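Local coordinates for DNA polymerase sliding clamp 2 (PDB 3AIZ), which serves as a subunit of a ring-shaped sliding clamp that encircles DNA and tethers the polymerase and other DNA-processing proteins to it, at residues K44-I49 with F242-R247. Sequence-based numbering, arbitrary orientation.
Sequences KVLMVI and FWIAPR
Met47 and Trp243 sit opposite each other as a hydrogen-bonded pair, joining strand 46-53 to strand 239-244 in antiparallel register. Met47 N gives a nearly straight bond to Trp243 O (2.9 Å), while Trp243 N returns a more bent one to Met47 O (146° at the hydrogen). Beyond the strand end, Ala245 N adds a third bond, to Val45 O (2.8 Å). Leu46 CA also lies near Trp243 O, as a CA-H...O contact.

On the face of Leu46, Val48, Phe242 and Ile244 the side-chain packing is hydrocarbon. Leu46 can be followed outward: CB leaves toward this face, CG lies anti to the backbone N (chi1 176°), and CD1 comes back over the neighbouring strand. Leu46 CD1 is nearest there to Trp243 O (3.5 Å) and also meets Ile244 CG1 (3.9 Å) and CD2 of the Phe242 ring (4.1 Å). Val48 runs alongside Phe242, both its methyls near CE2, with Val48 CG1 3.8 Å from Phe242 CE2. Val204 and Val208 of helix 202-211 cover Leu46 from this side.

On the other face, Met47 CB packs on Trp243 CB, and the chain runs extended to Met47 SD, which makes an oblique Met-aromatic contact 5.3 Å from the centroid of the Trp243 five-membered ring. Ile49 CD1 comes to the edge of the indole, near its plane, at Trp243 CD1 (4.2 Å).

The pairing links the N-terminal and C-terminal domains of one subunit, the continuous beta connection characteristic of the PCNA sliding-clamp fold.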
loop_
_atom_site.group_PDB
_atom_site.type_symbol
_atom_site.label_atom_id
_atom_site.label_comp_id
_atom_site.label_asym_id
_atom_site.label_seq_id
_atom_site.Cartn_x
_atom_site.Cartn_y
_atom_site.Cartn_z
ATOM N N LYS A 44 -26.926 3.805 -34.259
ATOM C CA LYS A 44 -26.949 4.942 -35.176
ATOM C C LYS A 44 -27.471 6.224 -34.532
ATOM O O LYS A 44 -27.804 7.181 -35.228
ATOM C CB LYS A 44 -27.771 4.609 -36.425
ATOM C CG LYS A 44 -27.274 3.393 -37.191
ATOM C CD LYS A 44 -25.824 3.563 -37.615
ATOM C CE LYS A 44 -25.356 2.394 -38.468
ATOM N NZ LYS A 44 -25.469 1.098 -37.746
ATOM N N VAL A 45 -27.530 6.247 -33.206
ATOM C CA VAL A 45 -28.042 7.412 -32.494
ATOM C C VAL A 45 -26.933 8.399 -32.141
ATOM O O VAL A 45 -27.152 9.611 -32.120
ATOM C CB VAL A 45 -28.791 7.004 -31.209
ATOM C CG1 VAL A 45 -29.255 8.236 -30.449
ATOM C CG2 VAL A 45 -29.970 6.106 -31.546
ATOM N N LEU A 46 -25.741 7.877 -31.873
ATOM C CA LEU A 46 -24.623 8.713 -31.453
ATOM C C LEU A 46 -23.450 8.619 -32.419
ATOM O O LEU A 46 -22.970 7.526 -32.721
ATOM C CB LEU A 46 -24.161 8.313 -30.050
ATOM C CG LEU A 46 -22.926 9.037 -29.513
ATOM C CD1 LEU A 46 -23.228 10.507 -29.278
ATOM C CD2 LEU A 46 -22.440 8.381 -28.236
ATOM N N MET A 47 -22.989 9.770 -32.895
ATOM C CA MET A 47 -21.803 9.828 -33.738
ATOM C C MET A 47 -20.634 10.436 -32.978
ATOM O O MET A 47 -20.671 11.606 -32.600
ATOM C CB MET A 47 -22.068 10.640 -35.004
ATOM C CG MET A 47 -20.819 10.895 -35.837
ATOM S SD MET A 47 -21.164 11.748 -37.385
ATOM C CE MET A 47 -22.236 10.554 -38.184
ATOM N N VAL A 48 -19.596 9.638 -32.753
ATOM C CA VAL A 48 -18.414 10.122 -32.056
ATOM C C VAL A 48 -17.356 10.588 -33.050
ATOM O O VAL A 48 -16.980 9.853 -33.962
ATOM C CB VAL A 48 -17.814 9.047 -31.134
ATOM C CG1 VAL A 48 -16.639 9.616 -30.360
ATOM C CG2 VAL A 48 -18.873 8.521 -30.181
ATOM N N ILE A 49 -16.887 11.818 -32.870
ATOM C CA ILE A 49 -15.867 12.380 -33.744
ATOM C C ILE A 49 -14.648 12.847 -32.961
ATOM O O ILE A 49 -14.764 13.577 -31.978
ATOM C CB ILE A 49 -16.408 13.567 -34.565
ATOM C CG1 ILE A 49 -17.507 13.105 -35.520
ATOM C CG2 ILE A 49 -15.287 14.228 -35.347
ATOM C CD1 ILE A 49 -18.095 14.224 -36.345
ATOM N N PHE A 242 -19.511 15.387 -30.580
ATOM C CA PHE A 242 -20.571 14.394 -30.492
ATOM C C PHE A 242 -21.829 14.860 -31.207
ATOM O O PHE A 242 -22.129 16.051 -31.245
ATOM C CB PHE A 242 -20.893 14.079 -29.031
ATOM C CG PHE A 242 -19.748 13.474 -28.274
ATOM C CD1 PHE A 242 -18.889 14.271 -27.538
ATOM C CD2 PHE A 242 -19.534 12.106 -28.296
ATOM C CE1 PHE A 242 -17.835 13.718 -26.839
ATOM C CE2 PHE A 242 -18.482 11.546 -27.600
ATOM C CZ PHE A 242 -17.631 12.353 -26.870
ATOM N N TRP A 243 -22.557 13.909 -31.777
ATOM C CA TRP A 243 -23.853 14.189 -32.377
ATOM C C TRP A 243 -24.879 13.196 -31.853
ATOM O O TRP A 243 -24.725 11.986 -32.017
ATOM C CB TRP A 243 -23.778 14.121 -33.903
ATOM C CG TRP A 243 -23.141 15.322 -34.533
ATOM C CD1 TRP A 243 -21.849 15.441 -34.953
ATOM C CD2 TRP A 243 -23.771 16.577 -34.815
ATOM N NE1 TRP A 243 -21.635 16.691 -35.481
ATOM C CE2 TRP A 243 -22.799 17.408 -35.408
ATOM C CE3 TRP A 243 -25.062 17.079 -34.626
ATOM C CZ2 TRP A 243 -23.078 18.712 -35.812
ATOM C CZ3 TRP A 243 -25.337 18.373 -35.027
ATOM C CH2 TRP A 243 -24.349 19.174 -35.613
ATOM N N ILE A 244 -25.922 13.715 -31.212
ATOM C CA ILE A 244 -26.965 12.872 -30.641
ATOM C C ILE A 244 -28.255 12.990 -31.440
ATOM O O ILE A 244 -28.770 14.089 -31.643
ATOM C CB ILE A 244 -27.254 13.234 -29.167
ATOM C CG1 ILE A 244 -26.019 12.998 -28.293
ATOM C CG2 ILE A 244 -28.421 12.420 -28.640
ATOM C CD1 ILE A 244 -24.941 14.043 -28.452
ATOM N N ALA A 245 -28.772 11.857 -31.896
ATOM C CA ALA A 245 -30.047 11.839 -32.599
ATOM C C ALA A 245 -31.177 12.062 -31.603
ATOM O O ALA A 245 -31.265 11.363 -30.591
ATOM C CB ALA A 245 -30.235 10.522 -33.331
ATOM N N PRO A 246 -32.042 13.045 -31.881
ATOM C CA PRO A 246 -33.172 13.344 -30.997
ATOM C C PRO A 246 -34.247 12.274 -31.108
ATOM O O PRO A 246 -34.300 11.564 -32.112
ATOM C CB PRO A 246 -33.698 14.667 -31.555
ATOM C CG PRO A 246 -33.344 14.623 -32.993
ATOM C CD PRO A 246 -32.011 13.933 -33.056
ATOM N N ARG A 247 -35.086 12.153 -30.085
ATOM C CA ARG A 247 -36.228 11.254 -30.151
ATOM C C ARG A 247 -37.402 11.986 -30.780
ATOM O O ARG A 247 -37.861 13.002 -30.258
ATOM C CB ARG A 247 -36.610 10.750 -28.760
ATOM C CG ARG A 247 -35.576 9.847 -28.112
ATOM C CD ARG A 247 -36.121 9.252 -26.824
ATOM N NE ARG A 247 -35.131 8.439 -26.120
ATOM C CZ ARG A 247 -34.961 7.135 -26.314
ATOM N NH1 ARG A 247 -35.712 6.490 -27.196
ATOM N NH2 ARG A 247 -34.036 6.477 -25.627
#